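Local coordinates for protein halogenase PltM (Pseudomonas fluorescens, PDB 6BZN) that halogenates phenolic substrates as a flavin-dependent enzyme, accepting an unusual range of substrates and halides, at residues Pro58-Gly63 against Ser217-Met222; Asn271-Ile276 against Val313-Trp318; Ala449-Val454 against Leu460-Pro465. One frame throughout, in Å; residues are numbered along the deposited sequence.

Interaction 1: residues Pro58-Gly63 against Ser217-Met222; sequences PRFSVG and SFFTHM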
loop_
_atom_site.group_PDB
_atom_site.type_symbol
_atom_site.label_atom_id
_atom_site.label_comp_id
_atom_site.label_asym_id
_atom_site.label_seq_id
_atom_site.Cartn_x
_atom_site.Cartn_y
_atom_site.Cartn_z
ATOM N N PRO A 58 1.627 -15.695 -15.607
ATOM C CA PRO A 58 2.055 -14.438 -15.023
ATOM C C PRO A 58 1.142 -13.281 -15.429
ATOM O O PRO A 58 0.568 -13.288 -16.513
ATOM C CB PRO A 58 3.437 -14.239 -15.645
ATOM C CG PRO A 58 3.265 -14.795 -17.009
ATOM C CD PRO A 58 2.425 -16.032 -16.801
ATOM N N ARG A 59 1.016 -12.283 -14.567
ATOM C CA ARG A 59 0.328 -11.061 -14.974
ATOM C C ARG A 59 0.850 -9.834 -14.256
ATOM O O ARG A 59 1.347 -9.906 -13.149
ATOM C CB ARG A 59 -1.195 -11.195 -14.790
ATOM C CG ARG A 59 -1.724 -10.999 -13.385
ATOM C CD ARG A 59 -1.283 -12.059 -12.386
ATOM N NE ARG A 59 -2.160 -11.978 -11.208
ATOM C CZ ARG A 59 -3.269 -12.709 -10.992
ATOM N NH1 ARG A 59 -3.661 -13.670 -11.832
ATOM N NH2 ARG A 59 -3.989 -12.502 -9.885
ATOM N N PHE A 60 0.658 -8.703 -14.906
ATOM C CA PHE A 60 1.104 -7.407 -14.419
ATOM C C PHE A 60 0.193 -6.914 -13.298
ATOM O O PHE A 60 -1.016 -7.165 -13.290
ATOM C CB PHE A 60 1.127 -6.454 -15.611
ATOM C CG PHE A 60 1.157 -5.001 -15.264
ATOM C CD1 PHE A 60 2.366 -4.339 -15.089
ATOM C CD2 PHE A 60 -0.026 -4.277 -15.200
ATOM C CE1 PHE A 60 2.394 -2.982 -14.811
ATOM C CE2 PHE A 60 -0.009 -2.920 -14.921
ATOM C CZ PHE A 60 1.207 -2.270 -14.724
ATOM N N SER A 61 0.792 -6.245 -12.323
ATOM C CA SER A 61 0.034 -5.518 -11.320
ATOM C C SER A 61 0.892 -4.356 -10.797
ATOM O O SER A 61 2.111 -4.454 -10.815
ATOM C CB SER A 61 -0.378 -6.479 -10.199
ATOM O OG SER A 61 -0.880 -5.779 -9.085
ATOM N N VAL A 62 0.269 -3.253 -10.385
ATOM C CA VAL A 62 1.003 -2.204 -9.639
ATOM C C VAL A 62 0.807 -2.462 -8.137
ATOM O O VAL A 62 0.268 -3.507 -7.759
ATOM C CB VAL A 62 0.657 -0.753 -10.083
ATOM C CG1 VAL A 62 1.308 -0.455 -11.435
ATOM C CG2 VAL A 62 -0.844 -0.529 -10.118
ATOM N N GLY A 63 1.261 -1.541 -7.276
ATOM C CA GLY A 63 1.309 -1.794 -5.836
ATOM C C GLY A 63 2.695 -2.323 -5.548
ATOM O O GLY A 63 2.875 -3.469 -5.163
ATOM N N SER A 217 -5.675 7.689 -12.046
ATOM C CA SER A 217 -4.326 7.183 -12.191
ATOM C C SER A 217 -4.077 6.662 -13.600
ATOM O O SER A 217 -4.931 5.967 -14.172
ATOM C CB SER A 217 -4.081 6.066 -11.163
ATOM O OG SER A 217 -2.732 5.637 -11.198
ATOM N N PHE A 218 -2.907 7.012 -14.139
ATOM C CA PHE A 218 -2.365 6.466 -15.378
ATOM C C PHE A 218 -1.057 5.764 -15.022
ATOM O O PHE A 218 -0.184 6.390 -14.402
ATOM C CB PHE A 218 -1.996 7.564 -16.360
ATOM C CG PHE A 218 -3.142 8.421 -16.847
ATOM C CD1 PHE A 218 -3.596 9.490 -16.091
ATOM C CD2 PHE A 218 -3.670 8.232 -18.118
ATOM C CE1 PHE A 218 -4.602 10.322 -16.555
ATOM C CE2 PHE A 218 -4.683 9.048 -18.596
ATOM C CZ PHE A 218 -5.149 10.102 -17.815
ATOM N N PHE A 219 -0.883 4.506 -15.413
ATOM C CA PHE A 219 0.335 3.784 -15.062
ATOM C C PHE A 219 0.812 2.799 -16.116
ATOM O O PHE A 219 0.029 2.259 -16.915
ATOM C CB PHE A 219 0.203 3.082 -13.706
ATOM C CG PHE A 219 -1.059 2.279 -13.547
ATOM C CD1 PHE A 219 -2.246 2.897 -13.167
ATOM C CD2 PHE A 219 -1.066 0.923 -13.792
ATOM C CE1 PHE A 219 -3.420 2.166 -13.025
ATOM C CE2 PHE A 219 -2.231 0.183 -13.641
ATOM C CZ PHE A 219 -3.407 0.805 -13.252
ATOM N N THR A 220 2.123 2.588 -16.111
ATOM C CA THR A 220 2.765 1.700 -17.063
ATOM C C THR A 220 4.172 1.350 -16.565
ATOM O O THR A 220 4.614 1.834 -15.507
ATOM C CB THR A 220 2.819 2.337 -18.482
ATOM O OG1 THR A 220 3.166 1.338 -19.441
ATOM C CG2 THR A 220 3.840 3.472 -18.565
ATOM N N HIS A 221 4.865 0.533 -17.344
ATOM C CA HIS A 221 6.268 0.271 -17.142
ATOM C C HIS A 221 7.054 0.715 -18.373
ATOM O O HIS A 221 6.607 0.519 -19.504
ATOM C CB HIS A 221 6.524 -1.217 -16.908
ATOM C CG HIS A 221 6.118 -1.718 -15.557
ATOM N ND1 HIS A 221 6.207 -3.051 -15.213
ATOM C CD2 HIS A 221 5.624 -1.083 -14.472
ATOM C CE1 HIS A 221 5.810 -3.208 -13.963
ATOM N NE2 HIS A 221 5.462 -2.027 -13.485
ATOM N N MET A 222 8.235 1.286 -18.134
ATOM C CA MET A 222 9.062 1.849 -19.204
ATOM C C MET A 222 10.496 1.386 -19.163
ATOM O O MET A 222 11.042 1.052 -18.096
ATOM C CB MET A 222 9.056 3.374 -19.147
ATOM C CG MET A 222 7.679 4.009 -19.265
ATOM S SD MET A 222 7.876 5.780 -19.536
ATOM C CE MET A 222 6.172 6.300 -19.438
#
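With CG anti to the backbone N (chi1 162°), Phe60 stretches its ring out of the loop Pro58-Gly63 to the strand Ser217-Met222, where the ring of Phe219, turned in between its own backbone N and carbonyl carbon (chi1 49°), and that of His221 receive it. The pair with His221 is T-shaped: the edge of Phe60 points at the imidazole face, ring centroids 4.9 Å apart, and Phe60 CE1 stands over the middle of the imidazole, 3.5 Å from His221 NE2. On the Phe219 side of the same ring the meeting is edge to edge, with Phe60 CE2 and Phe219 CE2 4.0 Å apart. Val62 adds a CH-pi contact, placing CG2 over one face of Phe219 at 4.1 Å from the ring centroid, while its CG1 comes to 3.6 Å from Phe219 CD2 nearer the root of the ring. Between these two inward-facing residues Ser61 points away, and its OG binds the carbonyl O of Val62 at 2.9 Å, tying the loop to itself. His221 NE2 is hydrogen-bonded to Glu64, which helps hold the imidazole in its orientation. Were His221 replaced by an alanine, Glu64 would probably lose this mate and the edge of Phe60 the face it meets. Arg59, Ser61 and Val62 are FAD-binding residues of this protein, although no FAD is bound to this chain here, so the aromatic packing joins the flavin-site loop to the neighbouring sheet. Arg316, on the strand 313-321, makes a cation-pi contact with Phe60. The loop itself runs from strand 49-52 to helix 68-81, and strand 215-223 lies between strands 273-281 and 313-321, antiparallel to both.

Interaction 2: residues Asn271-Ile276 against Val313-Trp318; sequences NQLCSI and VNAREW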
loop_
_atom_site.group_PDB
_atom_site.type_symbol
_atom_site.label_atom_id
_atom_site.label_comp_id
_atom_site.label_asym_id
_atom_site.label_seq_id
_atom_site.Cartn_x
_atom_site.Cartn_y
_atom_site.Cartn_z
ATOM N N ASN A 271 16.320 -6.614 -13.885
ATOM C CA ASN A 271 15.141 -6.030 -14.506
ATOM C C ASN A 271 15.539 -4.703 -15.137
ATOM O O ASN A 271 16.271 -3.943 -14.521
ATOM C CB ASN A 271 14.044 -5.840 -13.457
ATOM C CG ASN A 271 12.677 -5.621 -14.074
ATOM O OD1 ASN A 271 12.520 -4.867 -15.030
ATOM N ND2 ASN A 271 11.675 -6.258 -13.514
ATOM N N GLN A 272 15.096 -4.438 -16.366
ATOM C CA GLN A 272 15.415 -3.185 -17.069
ATOM C C GLN A 272 14.366 -2.087 -16.908
ATOM O O GLN A 272 14.585 -0.942 -17.316
ATOM C CB GLN A 272 15.585 -3.454 -18.560
ATOM C CG GLN A 272 16.712 -4.422 -18.890
ATOM C CD GLN A 272 16.774 -4.695 -20.383
ATOM O OE1 GLN A 272 16.913 -3.768 -21.172
ATOM N NE2 GLN A 272 16.638 -5.962 -20.777
ATOM N N LEU A 273 13.231 -2.424 -16.315
ATOM C CA LEU A 273 12.083 -1.548 -16.338
ATOM C C LEU A 273 12.043 -0.609 -15.158
ATOM O O LEU A 273 12.665 -0.844 -14.113
ATOM C CB LEU A 273 10.796 -2.375 -16.359
ATOM C CG LEU A 273 10.644 -3.323 -17.559
ATOM C CD1 LEU A 273 9.471 -4.266 -17.310
ATOM C CD2 LEU A 273 10.466 -2.515 -18.846
ATOM N N CYS A 274 11.242 0.425 -15.345
ATOM C CA CYS A 274 10.894 1.375 -14.332
ATOM C C CYS A 274 9.385 1.605 -14.359
ATOM O O CYS A 274 8.778 1.838 -15.416
ATOM C CB CYS A 274 11.663 2.667 -14.587
ATOM S SG CYS A 274 11.379 3.993 -13.395
ATOM N N SER A 275 8.769 1.542 -13.186
ATOM C CA SER A 275 7.340 1.789 -13.083
ATOM C C SER A 275 7.074 3.280 -13.028
ATOM O O SER A 275 7.768 4.013 -12.309
ATOM C CB SER A 275 6.771 1.080 -11.860
ATOM O OG SER A 275 5.385 1.315 -11.754
ATOM N N ILE A 276 6.074 3.718 -13.789
ATOM C CA ILE A 276 5.701 5.121 -13.893
ATOM C C ILE A 276 4.183 5.211 -13.733
ATOM O O ILE A 276 3.437 4.521 -14.439
ATOM C CB ILE A 276 6.103 5.728 -15.266
ATOM C CG1 ILE A 276 7.616 5.576 -15.535
ATOM C CG2 ILE A 276 5.665 7.186 -15.358
ATOM C CD1 ILE A 276 8.566 6.303 -14.591
ATOM N N VAL A 313 11.155 4.569 -23.509
ATOM C CA VAL A 313 10.070 3.980 -24.307
ATOM C C VAL A 313 9.160 3.161 -23.424
ATOM O O VAL A 313 9.604 2.462 -22.500
ATOM C CB VAL A 313 10.563 3.090 -25.480
ATOM C CG1 VAL A 313 11.176 3.951 -26.574
ATOM C CG2 VAL A 313 11.559 2.056 -25.016
ATOM N N ASN A 314 7.885 3.226 -23.752
ATOM C CA ASN A 314 6.864 2.505 -23.031
ATOM C C ASN A 314 6.981 1.027 -23.357
ATOM O O ASN A 314 7.150 0.683 -24.514
ATOM C CB ASN A 314 5.492 3.045 -23.435
ATOM C CG ASN A 314 4.469 2.881 -22.362
ATOM O OD1 ASN A 314 4.713 2.202 -21.362
ATOM N ND2 ASN A 314 3.304 3.469 -22.561
ATOM N N ALA A 315 6.952 0.171 -22.335
ATOM C CA ALA A 315 7.067 -1.287 -22.504
ATOM C C ALA A 315 5.750 -2.026 -22.371
ATOM O O ALA A 315 5.724 -3.249 -22.481
ATOM C CB ALA A 315 8.056 -1.849 -21.497
ATOM N N ARG A 316 4.684 -1.295 -22.064
ATOM C CA ARG A 316 3.325 -1.829 -21.967
ATOM C C ARG A 316 2.362 -0.763 -22.485
ATOM O O ARG A 316 2.756 0.396 -22.670
ATOM C CB ARG A 316 2.885 -2.022 -20.508
ATOM C CG ARG A 316 3.854 -2.601 -19.513
ATOM C CD ARG A 316 3.150 -2.741 -18.164
ATOM N NE ARG A 316 1.919 -3.498 -18.341
ATOM C CZ ARG A 316 1.851 -4.816 -18.531
ATOM N NH1 ARG A 316 2.951 -5.584 -18.506
ATOM N NH2 ARG A 316 0.669 -5.373 -18.738
ATOM N N GLU A 317 1.093 -1.129 -22.632
ATOM C CA GLU A 317 0.040 -0.132 -22.824
ATOM C C GLU A 317 -0.209 0.583 -21.504
ATOM O O GLU A 317 -0.187 -0.044 -20.437
ATOM C CB GLU A 317 -1.271 -0.775 -23.307
ATOM C CG GLU A 317 -1.155 -1.500 -24.642
ATOM C CD GLU A 317 -0.490 -0.668 -25.737
ATOM O OE1 GLU A 317 -1.031 0.411 -26.074
ATOM O OE2 GLU A 317 0.579 -1.098 -26.259
ATOM N N TRP A 318 -0.409 1.896 -21.571
ATOM C CA TRP A 318 -0.909 2.652 -20.425
ATOM C C TRP A 318 -2.249 2.079 -19.965
ATOM O O TRP A 318 -3.059 1.646 -20.784
ATOM C CB TRP A 318 -1.131 4.129 -20.786
ATOM C CG TRP A 318 0.076 4.986 -20.926
ATOM C CD1 TRP A 318 0.658 5.397 -22.096
ATOM C CD2 TRP A 318 0.838 5.577 -19.872
ATOM N NE1 TRP A 318 1.733 6.198 -21.830
ATOM C CE2 TRP A 318 1.866 6.329 -20.473
ATOM C CE3 TRP A 318 0.756 5.544 -18.476
ATOM C CZ2 TRP A 318 2.812 7.037 -19.725
ATOM C CZ3 TRP A 318 1.687 6.254 -17.736
ATOM C CH2 TRP A 318 2.703 6.992 -18.365
#
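Leu273 and Ala315, at one end, and Ile276 and Trp318, at the other, make two separate apolar contacts between strands that are not neighbours in the mixed beta-sheet: 273-281 and 313-321 both pair antiparallel with strand 215-223, which runs between them. Ala315 and Trp318 lie where strand 313-321 is interrupted. The segments point nearly the same way and touch chiefly through side chains that reach across the intervening strand. Leu273 and Ala315 both point toward the opposite segment. With CG anti to its carbonyl carbon (chi1 -60°), the leucine extends its CD2 branch to Ala315 CB at 3.6 Å, a meeting of two methyl groups.

At the second point the partners are turned differently. The CB of Ile276 faces the other segment while the ethyl branch runs off from it, so CG2 is what meets the indole, 4.2 Å from Trp318 CH2. Trp318 instead swings its ring system nearer as it extends, so that the far rim of the six-membered ring does the touching; CZ3 lies 4.1 Å from the carbonyl O of Ile276, approached obliquely. The other end of the indole is held by Glu292, which accepts a hydrogen bond from Trp318 NE1, and Phe278 and Phe295 pack against the rings. Both contacts are small, burying 129 Å² in all, and Ala315 lies at the exposed end. Just ahead of the contact Asn271 forms an Asx turn: its OD1 accepts a hydrogen bond from Leu273 N at 2.9 Å, the N-H pointing almost straight at it (163°) and the donor tilted 19° from the carbonyl plane of the side-chain amide.

Interaction 3: residues Ala449-Val454 against Leu460-Pro465; sequences AALEAV and LSLDSP
Apolar contacts join Leu451 and Val454 to Leu462. Leu451 leaves its helix pointing away from the loop Leu460-Pro465, but its end lies nearer, with CD1 4.2 Å from Leu462 CD2 as the two chains pass at a slant. Val454 faces the loop directly, its CG1 4.3 Å from Leu462 CB.

Val454 also packs on oxygen atoms of the loop. Its CB sits 3.4 Å from the carbonyl O of Leu462, with the CG2 branch alongside that same oxygen, and Asp463, its CG anti to the backbone N (chi1 -158°), places OD1 3.6 Å from Val454 CA. The valine therefore rests on the backbone of Leu462 as much as on its side chain. A positive phi at Leu462 (66°) marks the sharp bend there, close to a weak backbone bond from Asp463 N to Ser461 O.

Polar links lie beside this packing. Asp463 OD1 forms a salt bridge with Arg455, the residue following Val454. A water bridges the segments weakly, donating to Asp463 OD2 and, at 3.5 Å, to the carbonyl O of Ala453. Within the loop, Ser461 OG accepts from Ser464 N at 3.0 Å, an ST motif, and also pairs with Glu468. Ser464 is the N-cap of the next helix, its OG binding the backbone N of Tyr467.

The contact thus closes the loop that joins helix 444-452 to helix 465-483, away from the annotated sites. Leu451 belongs to helix 444-452, and Val454 to the loop that follows; helix 465-483 begins after Ser464. Leu451 and Val454 also rest on Arg363 of helix 352-374, while Phe430 of helix 410-441 packs against both Val454 and Asp463.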
loop_
_atom_site.group_PDB
_atom_site.type_symbol
_atom_site.label_atom_id
_atom_site.label_comp_id
_atom_site.label_asym_id
_atom_site.label_seq_id
_atom_site.Cartn_x
_atom_site.Cartn_y
_atom_site.Cartn_z
ATOM N N ALA A 449 -3.420 -11.183 20.405
ATOM C CA ALA A 449 -4.139 -10.347 21.367
ATOM C C ALA A 449 -3.497 -8.960 21.476
ATOM O O ALA A 449 -4.208 -7.961 21.547
ATOM C CB ALA A 449 -4.217 -11.033 22.727
ATOM N N ALA A 450 -2.169 -8.889 21.416
ATOM C CA ALA A 450 -1.473 -7.603 21.462
ATOM C C ALA A 450 -1.798 -6.716 20.245
ATOM O O ALA A 450 -2.038 -5.511 20.385
ATOM C CB ALA A 450 0.021 -7.814 21.579
ATOM N N LEU A 451 -1.835 -7.315 19.056
ATOM C CA LEU A 451 -2.226 -6.574 17.852
ATOM C C LEU A 451 -3.683 -6.112 17.948
ATOM O O LEU A 451 -4.016 -4.979 17.568
ATOM C CB LEU A 451 -2.003 -7.423 16.594
ATOM C CG LEU A 451 -2.317 -6.785 15.237
ATOM C CD1 LEU A 451 -1.527 -5.507 15.016
ATOM C CD2 LEU A 451 -2.001 -7.783 14.137
ATOM N N GLU A 452 -4.560 -6.963 18.471
ATOM C CA GLU A 452 -5.963 -6.589 18.574
ATOM C C GLU A 452 -6.207 -5.525 19.648
ATOM O O GLU A 452 -7.120 -4.730 19.525
ATOM C CB GLU A 452 -6.826 -7.805 18.837
ATOM C CG GLU A 452 -8.307 -7.509 18.737
ATOM C CD GLU A 452 -9.124 -8.745 18.474
ATOM O OE1 GLU A 452 -9.097 -9.249 17.327
ATOM O OE2 GLU A 452 -9.819 -9.194 19.403
ATOM N N ALA A 453 -5.372 -5.497 20.677
ATOM C CA ALA A 453 -5.556 -4.550 21.784
ATOM C C ALA A 453 -5.034 -3.133 21.511
ATOM O O ALA A 453 -5.165 -2.256 22.370
ATOM C CB ALA A 453 -4.916 -5.111 23.046
ATOM N N VAL A 454 -4.471 -2.865 20.330
ATOM C CA VAL A 454 -3.964 -1.520 20.062
ATOM C C VAL A 454 -5.111 -0.511 20.156
ATOM O O VAL A 454 -6.254 -0.817 19.797
ATOM C CB VAL A 454 -3.263 -1.392 18.689
ATOM C CG1 VAL A 454 -2.075 -2.348 18.595
ATOM C CG2 VAL A 454 -4.259 -1.583 17.546
ATOM N N LEU A 460 -1.956 5.413 11.788
ATOM C CA LEU A 460 -0.540 5.301 11.445
ATOM C C LEU A 460 0.354 4.839 12.600
ATOM O O LEU A 460 1.279 4.050 12.387
ATOM C CB LEU A 460 -0.005 6.618 10.885
ATOM C CG LEU A 460 -0.629 7.151 9.588
ATOM C CD1 LEU A 460 0.074 8.441 9.211
ATOM C CD2 LEU A 460 -0.523 6.151 8.453
ATOM N N SER A 461 0.073 5.322 13.807
ATOM C CA SER A 461 0.866 4.952 14.998
ATOM C C SER A 461 0.461 3.631 15.622
ATOM O O SER A 461 1.198 3.107 16.453
ATOM C CB SER A 461 0.750 6.022 16.087
ATOM O OG SER A 461 -0.483 5.878 16.795
ATOM N N LEU A 462 -0.730 3.133 15.292
ATOM C CA LEU A 462 -1.388 1.995 15.947
ATOM C C LEU A 462 -1.808 2.226 17.400
ATOM O O LEU A 462 -2.910 1.831 17.775
ATOM C CB LEU A 462 -0.584 0.694 15.874
ATOM C CG LEU A 462 -0.444 0.032 14.494
ATOM C CD1 LEU A 462 0.859 0.438 13.824
ATOM C CD2 LEU A 462 -0.481 -1.486 14.633
ATOM N N ASP A 463 -0.941 2.820 18.219
ATOM C CA ASP A 463 -1.179 2.855 19.662
ATOM C C ASP A 463 -0.755 4.127 20.422
ATOM O O ASP A 463 -0.739 4.107 21.656
ATOM C CB ASP A 463 -0.512 1.636 20.292
ATOM C CG ASP A 463 -1.109 1.266 21.651
ATOM O OD1 ASP A 463 -2.345 1.241 21.809
ATOM O OD2 ASP A 463 -0.332 1.022 22.578
ATOM N N SER A 464 -0.460 5.228 19.729
ATOM C CA SER A 464 0.014 6.460 20.398
ATOM C C SER A 464 -1.070 7.546 20.473
ATOM O O SER A 464 -1.365 8.179 19.463
ATOM C CB SER A 464 1.219 7.030 19.655
ATOM O OG SER A 464 1.546 8.330 20.142
ATOM N N PRO A 465 -1.659 7.787 21.667
ATOM C CA PRO A 465 -2.662 8.861 21.701
ATOM C C PRO A 465 -2.098 10.245 21.321
ATOM O O PRO A 465 -2.789 11.038 20.684
ATOM C CB PRO A 465 -3.172 8.844 23.149
ATOM C CG PRO A 465 -2.784 7.516 23.695
ATOM C CD PRO A 465 -1.558 7.076 22.957
HETATM O O HOH W 1 -1.918 -1.461 23.287
#

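Interactions 1 and 2 belong to one sheet and have centres about 8 Å apart; strand 215-223 supplies half of interaction 1 and separates the two segments of interaction 2. They meet directly: Met222 N lies 2.8 Å from Cys274 O, a probable hydrogen bond. Interaction 1 is the one that contains FAD-binding residues; the side chain of Val62 is about 6 Å from a bound calcium ion, whereas that of Ile276 in interaction 2 is about 14 Å from a bound calcium ion. Interaction 3 stands apart on the opposite side of the chain's centre, its own centre about 33 Å from that of interaction 1 and about 39 Å from that of interaction 2, in the helical part.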